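Local coordinates for putative aspartyl-tRNA synthetase (PDB 6OD8), which probably joins L-aspartate to tRNA(Asp) at the expense of ATP, as a class II aminoacyl-tRNA synthetase that supplies charged tRNA for protein synthesis, at residues F221-R226 / K347-V352; L365-I370 / H393-R398; T422-T427 / P452-P457. All coordinates share one frame; numbering follows the deposited sequence.

Contact 1 (F221-R226 / K347-V352); sequences FRLQSR and KELKNV
Arg222 and Glu348 meet side-on between two helices of the class II synthetase domain. Helix 215-237, whose place in the sequence ahead of strand 241-242 matches the long helix of class II motif 1, passes helix 346-353 in a roughly antiparallel sense, with the local axes 138° apart and 10.1 Å from each other at closest approach. The Arg222 and Glu348 side chains cross at about a right angle, yet their flat ends are turned into nearly one plane, 18° apart. Two of the arginine nitrogens go to one carboxylate oxygen: NE of Arg222 donates to the anti lone pair of Glu348 OE2 over 2.9 Å, while NH2 donates to the same OE2 over 3.2 Å, nearly in line with the C-O bond. The arginine chain bends at chi3 (62°), which swings NE toward the carboxylate. The bridge joins an exposed arginine to a glutamate that is itself buried.

Deeper in, Leu223 lays its branched end against the aliphatic root of the same glutamate, with CD2 3.8 Å from Glu348 CB. The other methyl, Leu223 CD1, touches both Leu349 CD2 and Val352 CG2, each at 4.1 Å. Glu348 thus serves two purposes, its CB packing with leucine and its carboxylate pairing with arginine. Leu538 and Tyr537 of helix 530-538 lie against Leu223 and Leu349 respectively. Helix 215-237 also reaches the second subunit, where Ser225 OG bonds to Glu242 N of that subunit. A water is the third donor to Glu348 OE2, at 2.8 Å, and accepts from Arg226 NE at 2.9 Å.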
# COMPACT_ATOMS: atom_id res chain seq x y z
N PHE A 221 4.67 -14.89 -4.98
CA PHE A 221 4.37 -13.47 -5.06
C PHE A 221 2.87 -13.19 -5.14
O PHE A 221 2.45 -12.11 -4.74
CB PHE A 221 5.15 -12.85 -6.22
CG PHE A 221 6.62 -12.78 -5.91
CD1 PHE A 221 7.50 -13.67 -6.49
CD2 PHE A 221 7.09 -11.87 -4.97
CE1 PHE A 221 8.85 -13.62 -6.17
CE2 PHE A 221 8.42 -11.84 -4.63
CZ PHE A 221 9.31 -12.71 -5.24
N ARG A 222 2.07 -14.15 -5.61
CA ARG A 222 0.63 -14.03 -5.41
C ARG A 222 0.29 -14.04 -3.92
O ARG A 222 -0.57 -13.26 -3.46
CB ARG A 222 -0.10 -15.17 -6.13
CG ARG A 222 -0.01 -15.08 -7.67
CD ARG A 222 -0.63 -16.30 -8.33
NE ARG A 222 -2.04 -16.37 -7.99
CZ ARG A 222 -3.01 -15.84 -8.74
NH1 ARG A 222 -2.72 -15.23 -9.88
NH2 ARG A 222 -4.28 -15.93 -8.34
N LEU A 223 0.93 -14.91 -3.14
CA LEU A 223 0.68 -14.92 -1.69
C LEU A 223 1.19 -13.64 -1.03
O LEU A 223 0.54 -13.12 -0.13
CB LEU A 223 1.32 -16.15 -1.04
CG LEU A 223 0.68 -17.47 -1.49
CD1 LEU A 223 1.56 -18.65 -1.06
CD2 LEU A 223 -0.72 -17.60 -0.91
N GLN A 224 2.31 -13.10 -1.50
CA GLN A 224 2.77 -11.82 -0.96
C GLN A 224 1.72 -10.74 -1.16
O GLN A 224 1.44 -9.94 -0.25
CB GLN A 224 4.09 -11.42 -1.62
CG GLN A 224 4.83 -10.29 -0.85
CD GLN A 224 5.65 -9.40 -1.78
OE1 GLN A 224 5.10 -8.53 -2.46
NE2 GLN A 224 6.94 -9.63 -1.84
N SER A 225 1.11 -10.69 -2.35
CA SER A 225 0.02 -9.75 -2.58
C SER A 225 -1.13 -9.99 -1.62
O SER A 225 -1.74 -9.02 -1.12
CB SER A 225 -0.46 -9.88 -4.04
OG SER A 225 -1.54 -8.99 -4.27
N ARG A 226 -1.48 -11.26 -1.36
CA ARG A 226 -2.59 -11.53 -0.45
C ARG A 226 -2.27 -11.09 0.98
O ARG A 226 -3.16 -10.61 1.69
CB ARG A 226 -2.96 -13.02 -0.45
CG ARG A 226 -3.50 -13.56 -1.76
CD ARG A 226 -4.73 -12.78 -2.29
NE ARG A 226 -5.33 -13.49 -3.42
CZ ARG A 226 -6.38 -13.07 -4.12
NH1 ARG A 226 -6.98 -11.92 -3.83
NH2 ARG A 226 -6.84 -13.80 -5.14
N LYS A 347 -4.44 -23.53 -3.97
CA LYS A 347 -3.69 -23.63 -5.22
C LYS A 347 -2.27 -23.09 -5.06
O LYS A 347 -1.29 -23.75 -5.43
CB LYS A 347 -4.40 -22.85 -6.33
CG LYS A 347 -3.77 -23.10 -7.71
CD LYS A 347 -4.58 -22.41 -8.82
CE LYS A 347 -3.98 -22.67 -10.19
NZ LYS A 347 -4.86 -22.18 -11.29
N GLU A 348 -2.15 -21.87 -4.53
CA GLU A 348 -0.84 -21.25 -4.39
C GLU A 348 0.02 -21.99 -3.37
O GLU A 348 1.22 -22.19 -3.58
CB GLU A 348 -1.01 -19.78 -3.99
CG GLU A 348 -1.46 -18.86 -5.13
CD GLU A 348 -2.97 -18.83 -5.29
OE1 GLU A 348 -3.68 -19.59 -4.60
OE2 GLU A 348 -3.45 -18.04 -6.12
N LEU A 349 -0.58 -22.40 -2.25
CA LEU A 349 0.19 -23.11 -1.24
C LEU A 349 0.75 -24.41 -1.79
O LEU A 349 1.90 -24.78 -1.50
CB LEU A 349 -0.68 -23.38 -0.00
CG LEU A 349 -1.21 -22.15 0.73
CD1 LEU A 349 -2.36 -22.53 1.68
CD2 LEU A 349 -0.09 -21.42 1.49
N LYS A 350 -0.05 -25.14 -2.57
CA LYS A 350 0.44 -26.39 -3.13
C LYS A 350 1.53 -26.14 -4.17
O LYS A 350 2.46 -26.95 -4.30
CB LYS A 350 -0.71 -27.21 -3.74
N ASN A 351 1.42 -25.04 -4.91
CA ASN A 351 2.41 -24.73 -5.94
C ASN A 351 3.74 -24.29 -5.34
O ASN A 351 4.80 -24.54 -5.94
CB ASN A 351 1.86 -23.68 -6.90
CG ASN A 351 0.97 -24.28 -7.98
OD1 ASN A 351 1.03 -25.48 -8.23
ND2 ASN A 351 0.14 -23.46 -8.61
N VAL A 352 3.73 -23.66 -4.16
CA VAL A 352 4.99 -23.46 -3.43
C VAL A 352 5.51 -24.79 -2.90
O VAL A 352 6.69 -25.14 -3.06
CB VAL A 352 4.79 -22.46 -2.27
CG1 VAL A 352 6.07 -22.36 -1.42
CG2 VAL A 352 4.36 -21.07 -2.79
O HOH W 1 -4.17 -15.75 -4.75

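Contact 2 (L365-I370 / H393-R398); sequences LTPERI and HNMDSR. With EDO (1,2-ethanediol), chain H.
Met395 and Arg398 are the two side chains that the loop 393-398 extends onto Leu365, Pro367 and Ile370. The loop begins at His393, whose ND1 accepts a nearly straight bond from Asn394 ND2 (3.0 Å, 173°), lying in the planes of both the ring and the amide. The same ND2 also donates to O1 of a bound 1,2-ethanediol, probably a crystallisation additive. The amide oxygen, Asn394 OD1, accepts from Ser397 N in an Asx motif, and takes a weak bond from Asp396 N, and so fixes the turn that precedes the arginine. The Met395 side chain is bent at chi2 and chi3, both near -58°. Its SD meets Ile370 CD1 tip to tip, while CE rests 3.9 Å from Pro367 CB.

This loop connects strands 391-392 and 400-403 near one edge of the large sheet of the class II catalytic domain, and the helix it meets, 367-373, is N-capped by Thr366, whose OG1 accepts from Arg369 N. Ser397 OG and O1 of the diol share a hydrogen bond of 2.7 Å. Arg398 closes the loop with a two-way grip on Leu365. Its O accepts from Leu365 N at 2.9 Å, and its NE returns a bond of 2.7 Å to Leu365 O, almost in line with the carbonyl and in the guanidinium plane. Pro367 CD lies over one face of that guanidinium, 3.6 Å from NE, and Arg398 NH1 bonds back to Met395 O.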
# COMPACT_ATOMS: atom_id res chain seq x y z
N LEU A 365 -3.10 -22.70 19.69
CA LEU A 365 -3.20 -23.88 20.55
C LEU A 365 -4.55 -24.56 20.35
O LEU A 365 -5.56 -23.90 20.06
CB LEU A 365 -3.04 -23.48 22.03
CG LEU A 365 -1.66 -23.50 22.67
CD1 LEU A 365 -0.79 -22.47 22.03
CD2 LEU A 365 -1.75 -23.25 24.19
N THR A 366 -4.58 -25.88 20.50
CA THR A 366 -5.87 -26.55 20.53
C THR A 366 -6.55 -26.29 21.88
O THR A 366 -5.88 -26.03 22.88
CB THR A 366 -5.73 -28.06 20.31
OG1 THR A 366 -5.06 -28.65 21.43
CG2 THR A 366 -4.95 -28.36 19.03
N PRO A 367 -7.89 -26.33 21.93
CA PRO A 367 -8.55 -26.24 23.24
C PRO A 367 -8.05 -27.29 24.20
O PRO A 367 -7.92 -27.01 25.40
CB PRO A 367 -10.04 -26.41 22.89
CG PRO A 367 -10.14 -25.94 21.45
CD PRO A 367 -8.85 -26.36 20.80
N GLU A 368 -7.72 -28.49 23.70
CA GLU A 368 -7.27 -29.58 24.56
C GLU A 368 -5.91 -29.28 25.19
O GLU A 368 -5.70 -29.53 26.38
CB GLU A 368 -7.23 -30.88 23.77
CG GLU A 368 -8.60 -31.43 23.36
CD GLU A 368 -9.27 -30.66 22.23
OE1 GLU A 368 -8.57 -30.05 21.39
OE2 GLU A 368 -10.52 -30.66 22.17
N ARG A 369 -4.98 -28.75 24.40
CA ARG A 369 -3.67 -28.43 24.95
C ARG A 369 -3.78 -27.35 26.02
O ARG A 369 -3.10 -27.41 27.05
CB ARG A 369 -2.70 -28.01 23.84
CG ARG A 369 -1.23 -28.17 24.21
CD ARG A 369 -0.94 -29.58 24.76
NE ARG A 369 0.44 -29.74 25.20
CZ ARG A 369 0.87 -30.68 26.06
NH1 ARG A 369 0.01 -31.55 26.59
NH2 ARG A 369 2.15 -30.74 26.39
N ILE A 370 -4.64 -26.36 25.78
CA ILE A 370 -4.89 -25.31 26.76
C ILE A 370 -5.31 -25.93 28.09
O ILE A 370 -4.76 -25.60 29.14
CB ILE A 370 -5.94 -24.33 26.21
CG1 ILE A 370 -5.28 -23.40 25.18
CG2 ILE A 370 -6.64 -23.57 27.34
CD1 ILE A 370 -6.25 -22.53 24.41
N HIS A 393 -5.42 -14.94 24.94
CA HIS A 393 -6.47 -13.95 25.18
C HIS A 393 -7.84 -14.62 25.23
O HIS A 393 -8.64 -14.34 26.14
CB HIS A 393 -6.45 -12.84 24.13
CG HIS A 393 -7.49 -11.79 24.38
ND1 HIS A 393 -8.70 -11.77 23.74
CD2 HIS A 393 -7.53 -10.79 25.29
CE1 HIS A 393 -9.43 -10.77 24.20
NE2 HIS A 393 -8.75 -10.16 25.15
N ASN A 394 -8.14 -15.52 24.29
CA ASN A 394 -9.52 -16.00 24.14
C ASN A 394 -9.53 -17.37 23.47
O ASN A 394 -8.55 -17.79 22.84
CB ASN A 394 -10.39 -15.00 23.34
CG ASN A 394 -9.96 -14.87 21.88
OD1 ASN A 394 -10.19 -15.76 21.05
ND2 ASN A 394 -9.37 -13.73 21.54
N MET A 395 -10.67 -18.05 23.59
CA MET A 395 -10.75 -19.42 23.09
C MET A 395 -11.02 -19.48 21.59
O MET A 395 -11.08 -20.59 21.04
CB MET A 395 -11.82 -20.19 23.85
CG MET A 395 -11.45 -20.49 25.30
SD MET A 395 -9.90 -21.42 25.42
CE MET A 395 -10.29 -22.88 24.45
N ASP A 396 -11.20 -18.34 20.92
CA ASP A 396 -11.37 -18.32 19.47
C ASP A 396 -10.03 -18.31 18.72
O ASP A 396 -9.81 -19.15 17.85
CB ASP A 396 -12.22 -17.11 19.07
CG ASP A 396 -12.21 -16.86 17.58
OD1 ASP A 396 -11.75 -15.79 17.14
OD2 ASP A 396 -12.65 -17.77 16.84
N SER A 397 -9.13 -17.38 19.04
CA SER A 397 -7.84 -17.36 18.34
C SER A 397 -6.76 -18.17 19.05
O SER A 397 -5.82 -18.64 18.39
CB SER A 397 -7.36 -15.92 18.14
OG SER A 397 -7.12 -15.25 19.36
N ARG A 398 -6.84 -18.32 20.37
CA ARG A 398 -6.00 -19.30 21.10
C ARG A 398 -4.51 -19.08 20.83
O ARG A 398 -3.74 -20.03 20.62
CB ARG A 398 -6.42 -20.73 20.77
CG ARG A 398 -7.89 -21.05 21.11
CD ARG A 398 -8.22 -22.54 20.95
NE ARG A 398 -8.09 -23.05 19.58
CZ ARG A 398 -8.99 -22.86 18.62
NH1 ARG A 398 -10.08 -22.15 18.88
NH2 ARG A 398 -8.80 -23.37 17.40
C1 EDO H . -6.41 -12.26 19.83
O1 EDO H . -7.69 -12.57 19.27
C2 EDO H . -6.50 -11.16 20.87
O2 EDO H . -7.41 -10.15 20.43

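Contact 3 (T422-T427 / P452-P457); sequences TDDINT and PSSARP
Pro452 sets its ring against the backbone of Thr422, and this is the buried side of the contact. The ring carbon CG comes within 3.8 Å of Thr422 O, and CB sits at nearly the same distance from that oxygen. The proline is enclosed further by Tyr404 of helix 404-412, which also touches its ring, and Tyr404 OH bonds to Asp423 O next door. The Asp423 CB points away from segment 452-457, and OD2 of Asp423 accepts from Ala420 N.

Two connections of the catalytic domain come together here: the loop leading into helix 427-441, and the loop that follows strand 445-449 of the large sheet. Just after the proline the second loop makes a 3-10 turn over residues 453-455, tied by a bond of 3.1 Å from Ala455 N to Pro452 O. The turn brings Ser454 and Ala455 round to the solvent side.

There the residues are exposed and touch through single atoms, and Asp424 is what spans the two loops. Chi1 of -67° sets its CG anti to the carbonyl carbon, and OD1 ends beside the turn. Asp424 OD1 lies 3.8 Å from the methyl carbon Ala455 CB and 3.9 Å from Ser454 OG, a van der Waals approach at most. Although Asp424 is exposed overall, OD1 is covered by this contact and has no hydrogen-bond partner in the model.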
# COMPACT_ATOMS: atom_id res chain seq x y z
N THR A 422 17.16 -11.03 33.06
CA THR A 422 17.36 -9.84 32.24
C THR A 422 18.26 -10.10 31.04
O THR A 422 18.45 -9.20 30.21
CB THR A 422 17.95 -8.70 33.09
OG1 THR A 422 19.05 -9.20 33.86
CG2 THR A 422 16.90 -8.14 34.03
N ASP A 423 18.81 -11.31 30.93
CA ASP A 423 19.68 -11.64 29.80
C ASP A 423 18.90 -11.58 28.49
O ASP A 423 17.68 -11.75 28.45
CB ASP A 423 20.31 -13.03 30.00
CG ASP A 423 21.48 -13.00 30.98
OD1 ASP A 423 21.88 -11.89 31.38
OD2 ASP A 423 21.99 -14.08 31.35
N ASP A 424 19.62 -11.33 27.40
CA ASP A 424 18.99 -11.16 26.10
C ASP A 424 18.90 -12.50 25.38
O ASP A 424 19.79 -13.34 25.49
CB ASP A 424 19.77 -10.15 25.25
CG ASP A 424 19.69 -8.73 25.81
OD1 ASP A 424 18.73 -8.41 26.55
OD2 ASP A 424 20.60 -7.93 25.49
N ILE A 425 17.82 -12.69 24.64
CA ILE A 425 17.59 -13.92 23.89
C ILE A 425 18.06 -13.67 22.45
O ILE A 425 17.34 -13.08 21.64
CB ILE A 425 16.13 -14.36 23.97
CG1 ILE A 425 15.74 -14.53 25.45
CG2 ILE A 425 15.93 -15.65 23.21
CD1 ILE A 425 14.34 -15.06 25.71
N ASN A 426 19.27 -14.15 22.11
CA ASN A 426 19.88 -13.90 20.81
C ASN A 426 19.21 -14.69 19.69
O ASN A 426 18.05 -15.11 19.82
CB ASN A 426 21.39 -14.22 20.85
CG ASN A 426 21.69 -15.72 20.93
OD1 ASN A 426 21.82 -16.40 19.91
ND2 ASN A 426 21.81 -16.23 22.13
N THR A 427 19.91 -14.89 18.57
CA THR A 427 19.29 -15.57 17.43
C THR A 427 19.39 -17.08 17.53
O THR A 427 18.46 -17.80 17.15
CB THR A 427 19.90 -15.07 16.12
OG1 THR A 427 19.78 -13.64 16.05
CG2 THR A 427 19.14 -15.66 14.93
N PRO A 452 13.28 -6.93 28.36
CA PRO A 452 14.17 -6.10 29.18
C PRO A 452 14.43 -4.75 28.53
O PRO A 452 14.53 -4.63 27.30
CB PRO A 452 15.45 -6.94 29.29
CG PRO A 452 15.04 -8.32 28.89
CD PRO A 452 13.96 -8.15 27.89
N SER A 453 14.54 -3.72 29.39
CA SER A 453 14.74 -2.35 28.94
C SER A 453 16.01 -2.20 28.10
O SER A 453 16.04 -1.44 27.13
CB SER A 453 14.76 -1.43 30.16
OG SER A 453 15.63 -0.32 29.99
N SER A 454 17.06 -2.94 28.46
CA SER A 454 18.33 -2.83 27.76
C SER A 454 18.23 -3.27 26.30
O SER A 454 19.08 -2.87 25.49
CB SER A 454 19.39 -3.65 28.49
OG SER A 454 19.07 -5.03 28.41
N ALA A 455 17.22 -4.05 25.93
CA ALA A 455 17.07 -4.54 24.56
C ALA A 455 16.14 -3.69 23.69
O ALA A 455 15.92 -4.04 22.52
CB ALA A 455 16.55 -5.99 24.59
N ARG A 456 15.59 -2.60 24.21
CA ARG A 456 14.54 -1.87 23.52
C ARG A 456 14.96 -0.43 23.24
O ARG A 456 15.79 0.14 23.96
CB ARG A 456 13.24 -1.86 24.35
CG ARG A 456 12.65 -3.24 24.55
CD ARG A 456 12.63 -4.05 23.25
NE ARG A 456 11.30 -4.58 23.01
CZ ARG A 456 11.02 -5.62 22.22
NH1 ARG A 456 11.98 -6.28 21.60
NH2 ARG A 456 9.76 -5.99 22.08
N PRO A 457 14.38 0.18 22.20
CA PRO A 457 14.72 1.56 21.83
C PRO A 457 14.32 2.58 22.89
O PRO A 457 13.52 2.30 23.79
CB PRO A 457 13.91 1.78 20.54
CG PRO A 457 13.60 0.46 20.03
CD PRO A 457 13.48 -0.44 21.22

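The three contacts follow one another in series along the chain, each closing before the next opens, and all belong to the class II synthetase domain. Contact 1 lies near the centre of the chain, on helix 215-237, which leads to strand 241-242 at one edge of the large mixed sheet and also touches the second subunit. Contacts 2 and 3 lie toward the other edge: strand 400-403, which follows contact 2, is the sheet neighbour of strand 445-449, which precedes segment 452-457. The centres of contact 1 and contact 2 are about 27 Å apart. Those of contact 2 and contact 3 are about 28 Å apart. They thus sit on separate helices and loops that pack around, or connect strands of, one sheet.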